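PDB 2WTB: fatty acid multifunctional protein (atmfp2) from Arabidopsis thaliana, which carries out successive steps of peroxisomal fatty acid beta-oxidation, combining enoyl-CoA hydratase activity on long chains with NAD-dependent 3-hydroxyacyl-CoA dehydrogenase activity. Local coordinates for residues 442-446 with 467-472; 406-411 with 434-439; 459-465 with 492-498. All blocks are in the same frame, centred on the assembly; numbering follows the deposited sequence.

Contact 1 (442-446 with 467-472); sequences QDRIV and HTSAQV
This is a contact in the NAD-binding domain between the lead-in and first residues of strand 445-450 and the loop and first turn of helix 470-482. Residues 442-444 have helical phi/psi without regular helical bonding, and the chain becomes extended at Ile445. Across from them, Thr468 and Ser469 are also extended before the helix starts at Ala470. The register is set by Asp443 opposite Thr468, with their CA atoms 4.5 Å apart.

Asp443 O takes two bonds from Ser469: from its N at 3.2 Å, nearly straight (167°), and a weak one from its OG at 3.3 Å. Ser469, in the p rotamer, is also the N-cap; its OG accepts a weak bond from Val472 N at 3.4 Å, so the hydroxyl links the strand's lead-in to the first helical turn. Thr468, in the m rotamer, donates from OG1 to Ile445 O at 3.0 Å and accepts from Thr465 N with the same oxygen. A CA-H...O contact, Asp443 CA to His467 O at 3.4 Å, adds to this polar network, while Gln442 CB lies 3.7 Å from His467 CB.

On the buried side Val446 (p) faces the helix: its CG1 is 3.9 Å from Val472 CG1, and its CG2 is 3.9 Å from Thr468 CG2. Strand 422-425 flanks both valines through Ile422. Helix 470-482 is the connection between the neighbouring parallel strands 459-464 and 486-491, so the contact sits where a beta-alpha-beta crossover, the unit from which Rossmann-type folds are built, begins its helix.

Contact 2 (406-411 with 434-439); sequences KQQIFA and KIGERT
Residues 406-411 form part of helix 403-416, and one side of it packs on the end of the short helix 432-435 and the chain beyond. Lys406 opens the contact with its aliphatic part, CD lying 3.8 Å from Ile435 CD1, while its NZ runs on to Ile400 O and a salt bridge with Glu397. Gln407 is the closest point of the backbones, its CA 4.5 Å from Ile435 CA; there a nearly straight CA-H...O contact brings Gln407 CA to 3.4 Å from Ile435 O. Gln407 (chi1 m, chi2 t) reaches out so that its NE2 donates to Lys434 O at 2.9 Å.

Arg438 lays a guanidinium face over Gln407 CB, with NH1 3.2 Å from that atom. At its edge NH1 comes to 3.1 Å from Gln408 N, but both are donors and do not bond. Phe410 (chi1 m) takes Ile435 CG2 over its ring face in a CH-pi contact, 3.5 Å from the centroid and 18° off the normal. Phe410 O meets Thr439 CG2 at 3.1 Å, and Ala411 CB touches Arg438 CB at 4.4 Å.

Gly436 leaves helical phi/psi and begins a type I turn to Thr439, whose OG1 returns to Gly436 O at 3.1 Å. Beneath the contact lies the Rossmann-type sheet: Phe410 rests on strands 394-397, 422-425 and 445-450, Ile435 on 422-425, and Thr439 on 445-450.

Contact 3 (459-465 with 492-498); sequences LLEIVRT and NCTGFAV
Glu461 OE2 accepts two backbone hydrogen bonds, from Val498 N at 2.8 Å, nearly straight, and from Ala497 N at 3.1 Å, more bent. A water donates to Glu461 OE1 at 2.9 Å and to Gly495 O at 2.8 Å. Strand 459-464 thus holds the loop before helix 498-514 by a side chain: Glu461 CA and Ala497 CA are 8.0 Å apart. The backbones close in at the other end, where Thr465 CA is 5.4 Å from Asn492 CA.

A type II turn, Cys493 to Phe496, is closed by Phe496 N to Cys493 O at 2.9 Å, with Gly495 at positive phi. Phe496, in the m rotamer, presents a ring face to Val463 CG2, 3.5 Å from the centroid. Val463 CG1 is 3.6 Å from Phe496 CE1, and Leu459 CD2 meets Val498 CG2 at 3.5 Å.

Three donated bonds are consistent with an ionised Glu461 carboxylate; Glu461 lies close to His449, and the two probably correspond to the catalytic Glu-His pair of 3-hydroxyacyl-CoA dehydrogenases.

Overall arrangement
All three contacts belong to the dehydrogenase part of the chain. Contacts 1 and 2, centres 14 Å apart, meet at Ile445, whose CD1 lies 3.7 Å from Phe410 CD1 and 3.4 Å from Gly436 CA. Contact 1 reaches contact 3, also 14 Å away between centres, through the adjacent antiparallel strands 445-450 and 459-464, with Val446 CG2 3.3 Å from Val463 O. Contacts 2 and 3 do not touch; their nearest atoms are about 6 Å apart. Contact 3 leads from the NAD-binding domain to the C-terminal dehydrogenase domain and includes Glu461, which with neighbouring His449 probably forms the dehydrogenase catalytic pair. The predicted hydratase residues Glu119 and Glu139 belong to the N-terminal region, away from all three.

Contact 1 (442-446 with 467-472)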
ATOM      1  N   GLN A 442      13.331  20.378  23.282  1.00 50.41           N
ATOM      2  CA  GLN A 442      13.245  18.926  23.149  1.00 51.36           C
ATOM      3  C   GLN A 442      11.832  18.449  22.823  1.00 54.04           C
ATOM      4  O   GLN A 442      11.647  17.378  22.250  1.00 58.80           O
ATOM      5  CB  GLN A 442      13.756  18.232  24.414  1.00 51.68           C
ATOM      6  CG  GLN A 442      15.255  18.361  24.636  1.00 61.63           C
ATOM      7  CD  GLN A 442      15.676  19.766  25.023  1.00 72.49           C
ATOM      8  OE1 GLN A 442      14.912  20.512  25.637  1.00 79.86           O
ATOM      9  NE2 GLN A 442      16.902  20.131  24.670  1.00 69.90           N
ATOM     10  N   ASP A 443      10.834  19.246  23.187  1.00 52.66           N
ATOM     11  CA  ASP A 443       9.450  18.877  22.929  1.00 49.32           C
ATOM     12  C   ASP A 443       9.077  19.105  21.466  1.00 51.71           C
ATOM     13  O   ASP A 443       8.096  18.545  20.973  1.00 48.88           O
ATOM     14  CB  ASP A 443       8.509  19.668  23.833  1.00 46.71           C
ATOM     15  CG  ASP A 443       8.512  21.148  23.520  1.00 53.54           C
ATOM     16  OD1 ASP A 443       9.612  21.738  23.437  1.00 64.11           O
ATOM     17  OD2 ASP A 443       7.414  21.720  23.357  1.00 45.87           O
ATOM     18  N   ARG A 444       9.865  19.926  20.780  1.00 46.54           N
ATOM     19  CA  ARG A 444       9.581  20.287  19.394  1.00 46.72           C
ATOM     20  C   ARG A 444      10.406  19.475  18.402  1.00 50.12           C
ATOM     21  O   ARG A 444      10.171  19.537  17.195  1.00 49.36           O
ATOM     22  CB  ARG A 444       9.854  21.776  19.165  1.00 51.28           C
ATOM     23  CG  ARG A 444       8.796  22.712  19.713  1.00 62.41           C
ATOM     24  CD  ARG A 444       8.988  24.113  19.159  1.00 63.42           C
ATOM     25  NE  ARG A 444      10.100  24.815  19.794  1.00 67.86           N
ATOM     26  CZ  ARG A 444      10.775  25.811  19.228  1.00 65.21           C
ATOM     27  NH1 ARG A 444      10.464  26.213  18.003  1.00 61.52           N
ATOM     28  NH2 ARG A 444      11.768  26.398  19.881  1.00 60.48           N
ATOM     29  N   ILE A 445      11.379  18.726  18.911  1.00 54.45           N
ATOM     30  CA  ILE A 445      12.280  17.966  18.049  1.00 57.92           C
ATOM     31  C   ILE A 445      11.766  16.552  17.793  1.00 56.21           C
ATOM     32  O   ILE A 445      11.554  15.776  18.726  1.00 50.36           O
ATOM     33  CB  ILE A 445      13.707  17.914  18.628  1.00 54.90           C
ATOM     34  CG1 ILE A 445      14.363  19.290  18.524  1.00 43.55           C
ATOM     35  CG2 ILE A 445      14.541  16.877  17.897  1.00 59.00           C
ATOM     36  CD1 ILE A 445      15.641  19.420  19.314  1.00 46.47           C
ATOM     37  N   VAL A 446      11.565  16.233  16.518  1.00 61.88           N
ATOM     38  CA  VAL A 446      11.024  14.940  16.116  1.00 61.32           C
ATOM     39  C   VAL A 446      11.759  14.414  14.885  1.00 61.93           C
ATOM     40  O   VAL A 446      12.456  15.166  14.202  1.00 60.50           O
ATOM     41  CB  VAL A 446       9.511  15.039  15.818  1.00 54.62           C
ATOM     42  CG1 VAL A 446       9.268  15.891  14.582  1.00 48.18           C
ATOM     43  CG2 VAL A 446       8.896  13.653  15.658  1.00 50.41           C
ATOM     44  N   HIS A 467      10.798  12.962  24.749  1.00 53.10           N
ATOM     45  CA  HIS A 467      10.438  14.362  24.933  1.00 55.51           C
ATOM     46  C   HIS A 467       9.470  14.878  23.870  1.00 56.73           C
ATOM     47  O   HIS A 467       8.710  15.814  24.118  1.00 60.98           O
ATOM     48  CB  HIS A 467      11.700  15.226  24.967  1.00 43.66           C
ATOM     49  CG  HIS A 467      12.730  14.743  25.939  1.00 48.86           C
ATOM     50  ND1 HIS A 467      12.688  15.051  27.283  1.00 53.21           N
ATOM     51  CD2 HIS A 467      13.826  13.968  25.766  1.00 50.52           C
ATOM     52  CE1 HIS A 467      13.714  14.487  27.894  1.00 57.36           C
ATOM     53  NE2 HIS A 467      14.422  13.826  26.995  1.00 53.21           N
ATOM     54  N   THR A 468       9.499  14.273  22.688  1.00 57.12           N
ATOM     55  CA  THR A 468       8.602  14.686  21.617  1.00 54.43           C
ATOM     56  C   THR A 468       7.180  14.796  22.145  1.00 48.11           C
ATOM     57  O   THR A 468       6.637  13.839  22.696  1.00 46.90           O
ATOM     58  CB  THR A 468       8.622  13.698  20.438  1.00 57.16           C
ATOM     59  OG1 THR A 468       9.955  13.588  19.925  1.00 58.29           O
ATOM     60  CG2 THR A 468       7.694  14.177  19.334  1.00 49.92           C
ATOM     61  N   SER A 469       6.582  15.971  21.979  1.00 44.16           N
ATOM     62  CA  SER A 469       5.225  16.202  22.453  1.00 52.00           C
ATOM     63  C   SER A 469       4.198  15.526  21.548  1.00 50.96           C
ATOM     64  O   SER A 469       4.354  15.495  20.328  1.00 47.47           O
ATOM     65  CB  SER A 469       4.935  17.699  22.543  1.00 55.87           C
ATOM     66  OG  SER A 469       4.799  18.263  21.253  1.00 61.36           O
ATOM     67  N   ALA A 470       3.146  14.989  22.158  1.00 43.52           N
ATOM     68  CA  ALA A 470       2.095  14.313  21.412  1.00 40.90           C
ATOM     69  C   ALA A 470       1.553  15.185  20.285  1.00 48.03           C
ATOM     70  O   ALA A 470       1.284  14.695  19.187  1.00 46.51           O
ATOM     71  CB  ALA A 470       0.971  13.896  22.343  1.00 33.61           C
ATOM     72  N   GLN A 471       1.398  16.475  20.560  1.00 46.74           N
ATOM     73  CA  GLN A 471       0.817  17.396  19.586  1.00 50.57           C
ATOM     74  C   GLN A 471       1.671  17.522  18.327  1.00 46.26           C
ATOM     75  O   GLN A 471       1.144  17.709  17.232  1.00 50.97           O
ATOM     76  CB  GLN A 471       0.585  18.773  20.210  1.00 45.06           C
ATOM     77  CG  GLN A 471       0.126  19.836  19.221  1.00 35.04           C
ATOM     78  CD  GLN A 471      -1.276  19.591  18.704  1.00 47.10           C
ATOM     79  OE1 GLN A 471      -2.219  19.415  19.480  1.00 49.64           O
ATOM     80  NE2 GLN A 471      -1.425  19.590  17.386  1.00 47.63           N
ATOM     81  N   VAL A 472       2.987  17.425  18.485  1.00 43.01           N
ATOM     82  CA  VAL A 472       3.888  17.469  17.338  1.00 48.24           C
ATOM     83  C   VAL A 472       3.755  16.195  16.504  1.00 62.28           C
ATOM     84  O   VAL A 472       3.772  16.238  15.272  1.00 63.13           O
ATOM     85  CB  VAL A 472       5.357  17.672  17.766  1.00 44.32           C
ATOM     86  CG1 VAL A 472       6.292  17.511  16.574  1.00 50.82           C
ATOM     87  CG2 VAL A 472       5.538  19.042  18.394  1.00 46.15           C
TER

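Contact 2 (406-411 with 434-439)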
ATOM      1  N   LYS A 406      24.869  19.115  12.770  1.00 69.19           N
ATOM      2  CA  LYS A 406      23.435  19.058  13.055  1.00 74.65           C
ATOM      3  C   LYS A 406      23.084  19.811  14.337  1.00 68.34           C
ATOM      4  O   LYS A 406      22.115  20.570  14.375  1.00 63.92           O
ATOM      5  CB  LYS A 406      22.955  17.607  13.147  1.00 72.10           C
ATOM      6  CG  LYS A 406      22.611  16.965  11.810  1.00 62.92           C
ATOM      7  CD  LYS A 406      22.392  15.466  11.971  1.00 63.91           C
ATOM      8  CE  LYS A 406      21.538  14.889  10.853  1.00 64.58           C
ATOM      9  NZ  LYS A 406      22.205  14.967   9.530  1.00 66.96           N
ATOM     10  N   GLN A 407      23.873  19.595  15.384  1.00 72.19           N
ATOM     11  CA  GLN A 407      23.666  20.284  16.651  1.00 70.26           C
ATOM     12  C   GLN A 407      23.613  21.791  16.440  1.00 78.83           C
ATOM     13  O   GLN A 407      22.849  22.496  17.102  1.00 86.62           O
ATOM     14  CB  GLN A 407      24.779  19.939  17.642  1.00 62.56           C
ATOM     15  CG  GLN A 407      24.603  18.604  18.344  1.00 56.16           C
ATOM     16  CD  GLN A 407      25.799  18.233  19.200  1.00 65.92           C
ATOM     17  OE1 GLN A 407      26.928  18.643  18.925  1.00 66.45           O
ATOM     18  NE2 GLN A 407      25.558  17.447  20.243  1.00 63.73           N
ATOM     19  N   GLN A 408      24.432  22.276  15.512  1.00 75.70           N
ATOM     20  CA  GLN A 408      24.519  23.704  15.231  1.00 81.84           C
ATOM     21  C   GLN A 408      23.294  24.205  14.474  1.00 79.81           C
ATOM     22  O   GLN A 408      22.806  25.307  14.724  1.00 82.46           O
ATOM     23  CB  GLN A 408      25.793  24.022  14.442  1.00 84.73           C
ATOM     24  CG  GLN A 408      25.965  25.497  14.115  1.00 93.96           C
ATOM     25  CD  GLN A 408      26.022  26.370  15.354  1.00102.83           C
ATOM     26  OE1 GLN A 408      26.474  25.936  16.414  1.00106.92           O
ATOM     27  NE2 GLN A 408      25.562  27.610  15.227  1.00101.63           N
ATOM     28  N   ILE A 409      22.801  23.391  13.548  1.00 75.65           N
ATOM     29  CA  ILE A 409      21.630  23.757  12.762  1.00 76.57           C
ATOM     30  C   ILE A 409      20.404  23.928  13.650  1.00 79.35           C
ATOM     31  O   ILE A 409      19.603  24.839  13.447  1.00 87.64           O
ATOM     32  CB  ILE A 409      21.334  22.714  11.668  1.00 75.99           C
ATOM     33  CG1 ILE A 409      22.491  22.657  10.670  1.00 78.45           C
ATOM     34  CG2 ILE A 409      20.027  23.039  10.959  1.00 69.67           C
ATOM     35  CD1 ILE A 409      22.200  21.819   9.450  1.00 82.41           C
ATOM     36  N   PHE A 410      20.265  23.055  14.642  1.00 75.00           N
ATOM     37  CA  PHE A 410      19.131  23.124  15.558  1.00 68.06           C
ATOM     38  C   PHE A 410      19.268  24.263  16.565  1.00 69.34           C
ATOM     39  O   PHE A 410      18.274  24.740  17.117  1.00 55.15           O
ATOM     40  CB  PHE A 410      18.914  21.781  16.260  1.00 47.31           C
ATOM     41  CG  PHE A 410      18.062  20.830  15.475  1.00 53.34           C
ATOM     42  CD1 PHE A 410      16.834  20.418  15.959  1.00 58.96           C
ATOM     43  CD2 PHE A 410      18.477  20.373  14.234  1.00 58.73           C
ATOM     44  CE1 PHE A 410      16.041  19.551  15.233  1.00 60.23           C
ATOM     45  CE2 PHE A 410      17.688  19.507  13.503  1.00 62.47           C
ATOM     46  CZ  PHE A 410      16.469  19.097  14.003  1.00 61.48           C
ATOM     47  N   ALA A 411      20.500  24.702  16.795  1.00 68.46           N
ATOM     48  CA  ALA A 411      20.733  25.886  17.608  1.00 70.52           C
ATOM     49  C   ALA A 411      20.192  27.111  16.875  1.00 79.56           C
ATOM     50  O   ALA A 411      19.476  27.928  17.454  1.00 80.02           O
ATOM     51  CB  ALA A 411      22.213  26.048  17.906  1.00 61.03           C
ATOM     52  N   LYS A 434      20.767  13.945  20.782  1.00 61.58           N
ATOM     53  CA  LYS A 434      22.046  14.642  20.733  1.00 61.38           C
ATOM     54  C   LYS A 434      22.004  15.829  19.776  1.00 59.77           C
ATOM     55  O   LYS A 434      22.763  16.786  19.925  1.00 66.89           O
ATOM     56  CB  LYS A 434      23.174  13.680  20.354  1.00 60.28           C
ATOM     57  CG  LYS A 434      23.541  12.710  21.462  1.00 63.20           C
ATOM     58  CD  LYS A 434      24.629  11.749  21.023  1.00 76.07           C
ATOM     59  CE  LYS A 434      24.905  10.707  22.094  1.00 85.87           C
ATOM     60  NZ  LYS A 434      25.914   9.707  21.644  1.00 95.84           N
ATOM     61  N   ILE A 435      21.109  15.765  18.798  1.00 56.56           N
ATOM     62  CA  ILE A 435      20.953  16.848  17.836  1.00 70.48           C
ATOM     63  C   ILE A 435      20.423  18.112  18.513  1.00 80.35           C
ATOM     64  O   ILE A 435      20.886  19.219  18.233  1.00 89.30           O
ATOM     65  CB  ILE A 435      20.014  16.447  16.683  1.00 72.74           C
ATOM     66  CG1 ILE A 435      20.625  15.297  15.879  1.00 78.81           C
ATOM     67  CG2 ILE A 435      19.736  17.638  15.783  1.00 66.78           C
ATOM     68  CD1 ILE A 435      19.780  14.859  14.700  1.00 82.89           C
ATOM     69  N   GLY A 436      19.460  17.940  19.412  1.00 76.74           N
ATOM     70  CA  GLY A 436      18.874  19.063  20.122  1.00 80.08           C
ATOM     71  C   GLY A 436      19.575  19.382  21.429  1.00 76.60           C
ATOM     72  O   GLY A 436      18.985  19.978  22.330  1.00 76.70           O
ATOM     73  N   GLU A 437      20.840  18.989  21.529  1.00 69.44           N
ATOM     74  CA  GLU A 437      21.618  19.194  22.744  1.00 63.31           C
ATOM     75  C   GLU A 437      21.739  20.668  23.121  1.00 73.55           C
ATOM     76  O   GLU A 437      21.561  21.036  24.284  1.00 78.84           O
ATOM     77  CB  GLU A 437      23.013  18.583  22.590  1.00 69.61           C
ATOM     78  CG  GLU A 437      23.932  18.821  23.778  1.00 90.78           C
ATOM     79  CD  GLU A 437      23.467  18.103  25.032  1.00110.23           C
ATOM     80  OE1 GLU A 437      22.661  17.154  24.916  1.00106.37           O
ATOM     81  OE2 GLU A 437      23.911  18.488  26.135  1.00121.16           O
ATOM     82  N   ARG A 438      22.040  21.510  22.137  1.00 71.13           N
ATOM     83  CA  ARG A 438      22.305  22.923  22.394  1.00 64.29           C
ATOM     84  C   ARG A 438      21.038  23.771  22.516  1.00 64.84           C
ATOM     85  O   ARG A 438      21.112  24.995  22.623  1.00 69.39           O
ATOM     86  CB  ARG A 438      23.216  23.506  21.310  1.00 61.49           C
ATOM     87  CG  ARG A 438      24.561  22.813  21.174  1.00 70.44           C
ATOM     88  CD  ARG A 438      25.550  23.691  20.418  1.00 78.93           C
ATOM     89  NE  ARG A 438      26.809  23.001  20.154  1.00 95.07           N
ATOM     90  CZ  ARG A 438      27.169  22.535  18.963  1.00107.10           C
ATOM     91  NH1 ARG A 438      26.366  22.689  17.918  1.00107.03           N
ATOM     92  NH2 ARG A 438      28.334  21.918  18.813  1.00110.06           N
ATOM     93  N   THR A 439      19.877  23.124  22.500  1.00 63.22           N
ATOM     94  CA  THR A 439      18.614  23.846  22.596  1.00 59.29           C
ATOM     95  C   THR A 439      17.825  23.434  23.831  1.00 65.39           C
ATOM     96  O   THR A 439      18.227  22.538  24.573  1.00 67.84           O
ATOM     97  CB  THR A 439      17.731  23.614  21.356  1.00 66.07           C
ATOM     98  OG1 THR A 439      17.115  22.322  21.437  1.00 72.20           O
ATOM     99  CG2 THR A 439      18.557  23.710  20.079  1.00 62.93           C
TER

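Contact 3 (459-465 with 492-498)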
ATOM      1  N   LEU A 459       6.610   5.086   2.391  1.00 69.61           N
ATOM      2  CA  LEU A 459       6.742   5.020   3.840  1.00 61.72           C
ATOM      3  C   LEU A 459       7.341   6.286   4.436  1.00 74.89           C
ATOM      4  O   LEU A 459       8.147   6.969   3.803  1.00 81.94           O
ATOM      5  CB  LEU A 459       7.588   3.816   4.253  1.00 53.87           C
ATOM      6  CG  LEU A 459       7.585   3.487   5.746  1.00 60.65           C
ATOM      7  CD1 LEU A 459       6.247   2.882   6.146  1.00 61.39           C
ATOM      8  CD2 LEU A 459       8.726   2.547   6.092  1.00 59.37           C
ATOM      9  N   LEU A 460       6.931   6.585   5.664  1.00 65.58           N
ATOM     10  CA  LEU A 460       7.505   7.675   6.434  1.00 56.56           C
ATOM     11  C   LEU A 460       7.628   7.250   7.888  1.00 54.32           C
ATOM     12  O   LEU A 460       6.637   6.903   8.527  1.00 61.22           O
ATOM     13  CB  LEU A 460       6.637   8.928   6.336  1.00 59.84           C
ATOM     14  CG  LEU A 460       6.962  10.024   7.352  1.00 50.00           C
ATOM     15  CD1 LEU A 460       8.422  10.453   7.238  1.00 46.24           C
ATOM     16  CD2 LEU A 460       6.028  11.213   7.186  1.00 49.12           C
ATOM     17  N   GLU A 461       8.851   7.268   8.405  1.00 53.16           N
ATOM     18  CA  GLU A 461       9.080   6.951   9.807  1.00 58.30           C
ATOM     19  C   GLU A 461       9.050   8.212  10.658  1.00 51.49           C
ATOM     20  O   GLU A 461       9.937   9.057  10.558  1.00 60.33           O
ATOM     21  CB  GLU A 461      10.419   6.238   9.994  1.00 50.31           C
ATOM     22  CG  GLU A 461      10.342   4.724   9.941  1.00 54.41           C
ATOM     23  CD  GLU A 461      11.664   4.065  10.307  1.00 67.20           C
ATOM     24  OE1 GLU A 461      12.724   4.699  10.109  1.00 67.45           O
ATOM     25  OE2 GLU A 461      11.643   2.915  10.795  1.00 61.77           O
ATOM     26  N   ILE A 462       8.018   8.341  11.485  1.00 48.80           N
ATOM     27  CA  ILE A 462       7.959   9.417  12.466  1.00 47.01           C
ATOM     28  C   ILE A 462       8.646   8.945  13.736  1.00 48.58           C
ATOM     29  O   ILE A 462       8.103   8.127  14.478  1.00 59.81           O
ATOM     30  CB  ILE A 462       6.507   9.822  12.784  1.00 46.17           C
ATOM     31  CG1 ILE A 462       5.842  10.430  11.552  1.00 44.16           C
ATOM     32  CG2 ILE A 462       6.468  10.809  13.934  1.00 41.98           C
ATOM     33  CD1 ILE A 462       4.402  10.811  11.774  1.00 45.17           C
ATOM     34  N   VAL A 463       9.852   9.448  13.971  1.00 46.45           N
ATOM     35  CA  VAL A 463      10.645   9.030  15.121  1.00 52.46           C
ATOM     36  C   VAL A 463      10.414   9.942  16.322  1.00 51.16           C
ATOM     37  O   VAL A 463      10.828  11.102  16.324  1.00 51.61           O
ATOM     38  CB  VAL A 463      12.149   9.004  14.789  1.00 58.03           C
ATOM     39  CG1 VAL A 463      12.944   8.503  15.980  1.00 58.91           C
ATOM     40  CG2 VAL A 463      12.408   8.133  13.568  1.00 67.58           C
ATOM     41  N   ARG A 464       9.752   9.407  17.343  1.00 44.35           N
ATOM     42  CA  ARG A 464       9.471  10.161  18.558  1.00 47.50           C
ATOM     43  C   ARG A 464      10.570   9.917  19.583  1.00 40.12           C
ATOM     44  O   ARG A 464      11.232   8.884  19.556  1.00 46.07           O
ATOM     45  CB  ARG A 464       8.128   9.728  19.151  1.00 40.15           C
ATOM     46  CG  ARG A 464       8.256   8.542  20.093  1.00 49.31           C
ATOM     47  CD  ARG A 464       7.132   7.536  19.923  1.00 53.77           C
ATOM     48  NE  ARG A 464       5.965   7.857  20.733  1.00 61.98           N
ATOM     49  CZ  ARG A 464       5.135   6.944  21.224  1.00 59.30           C
ATOM     50  NH1 ARG A 464       5.356   5.659  20.994  1.00 37.99           N
ATOM     51  NH2 ARG A 464       4.090   7.315  21.955  1.00 68.62           N
ATOM     52  N   THR A 465      10.762  10.868  20.488  1.00 52.80           N
ATOM     53  CA  THR A 465      11.676  10.670  21.602  1.00 48.24           C
ATOM     54  C   THR A 465      10.860  10.577  22.878  1.00 48.81           C
ATOM     55  O   THR A 465       9.632  10.527  22.827  1.00 52.92           O
ATOM     56  CB  THR A 465      12.682  11.820  21.735  1.00 58.70           C
ATOM     57  OG1 THR A 465      13.150  12.203  20.437  1.00 70.49           O
ATOM     58  CG2 THR A 465      13.863  11.388  22.577  1.00 74.34           C
ATOM     59  N   ASN A 492      12.937   6.274  19.330  1.00 54.97           N
ATOM     60  CA  ASN A 492      14.320   6.644  19.065  1.00 59.12           C
ATOM     61  C   ASN A 492      15.302   5.566  19.511  1.00 63.05           C
ATOM     62  O   ASN A 492      15.433   5.278  20.700  1.00 73.02           O
ATOM     63  CB  ASN A 492      14.658   7.980  19.729  1.00 68.81           C
ATOM     64  CG  ASN A 492      16.018   8.512  19.316  1.00 77.92           C
ATOM     65  OD1 ASN A 492      16.778   7.840  18.621  1.00 85.76           O
ATOM     66  ND2 ASN A 492      16.328   9.729  19.743  1.00 87.11           N
ATOM     67  N   CYS A 493      15.986   4.973  18.540  1.00 68.36           N
ATOM     68  CA  CYS A 493      16.996   3.960  18.808  1.00 66.05           C
ATOM     69  C   CYS A 493      17.792   3.706  17.536  1.00 73.07           C
ATOM     70  O   CYS A 493      17.431   4.188  16.461  1.00 78.79           O
ATOM     71  CB  CYS A 493      16.349   2.660  19.284  1.00 57.91           C
ATOM     72  SG  CYS A 493      15.368   1.823  18.014  1.00 87.12           S
ATOM     73  N   THR A 494      18.872   2.946  17.664  1.00 68.91           N
ATOM     74  CA  THR A 494      19.723   2.620  16.528  1.00 69.40           C
ATOM     75  C   THR A 494      18.926   2.048  15.357  1.00 64.82           C
ATOM     76  O   THR A 494      18.423   0.928  15.428  1.00 64.62           O
ATOM     77  CB  THR A 494      20.810   1.610  16.934  1.00 70.81           C
ATOM     78  OG1 THR A 494      21.529   2.112  18.069  1.00 62.63           O
ATOM     79  CG2 THR A 494      21.773   1.371  15.784  1.00 76.00           C
ATOM     80  N   GLY A 495      18.807   2.827  14.285  1.00 62.49           N
ATOM     81  CA  GLY A 495      18.138   2.376  13.077  1.00 66.71           C
ATOM     82  C   GLY A 495      16.621   2.357  13.165  1.00 69.45           C
ATOM     83  O   GLY A 495      15.950   1.765  12.315  1.00 67.91           O
ATOM     84  N   PHE A 496      16.082   3.006  14.192  1.00 57.74           N
ATOM     85  CA  PHE A 496      14.639   3.073  14.397  1.00 51.91           C
ATOM     86  C   PHE A 496      13.961   1.713  14.219  1.00 52.73           C
ATOM     87  O   PHE A 496      14.183   0.794  15.008  1.00 58.23           O
ATOM     88  CB  PHE A 496      14.013   4.113  13.465  1.00 50.53           C
ATOM     89  CG  PHE A 496      14.793   5.393  13.379  1.00 54.15           C
ATOM     90  CD1 PHE A 496      15.238   6.026  14.528  1.00 57.77           C
ATOM     91  CD2 PHE A 496      15.073   5.969  12.151  1.00 65.53           C
ATOM     92  CE1 PHE A 496      15.956   7.206  14.454  1.00 53.32           C
ATOM     93  CE2 PHE A 496      15.790   7.151  12.070  1.00 65.74           C
ATOM     94  CZ  PHE A 496      16.233   7.770  13.224  1.00 58.01           C
ATOM     95  N   ALA A 497      13.140   1.587  13.181  1.00 57.05           N
ATOM     96  CA  ALA A 497      12.408   0.346  12.934  1.00 60.93           C
ATOM     97  C   ALA A 497      12.827  -0.352  11.641  1.00 64.45           C
ATOM     98  O   ALA A 497      13.264  -1.500  11.663  1.00 63.92           O
ATOM     99  CB  ALA A 497      10.909   0.603  12.929  1.00 56.42           C
ATOM    100  N   VAL A 498      12.689   0.348  10.520  1.00 69.96           N
ATOM    101  CA  VAL A 498      12.923  -0.244   9.204  1.00 72.98           C
ATOM    102  C   VAL A 498      14.356  -0.739   9.006  1.00 69.92           C
ATOM    103  O   VAL A 498      14.582  -1.924   8.766  1.00 62.21           O
ATOM    104  CB  VAL A 498      12.568   0.743   8.076  1.00 66.19           C
ATOM    105  CG1 VAL A 498      12.845   0.117   6.720  1.00 61.42           C
ATOM    106  CG2 VAL A 498      11.114   1.170   8.190  1.00 53.61           C
TER
HETATM  107  O   HOH W   1      14.974   2.881   9.894  1.00 66.69           O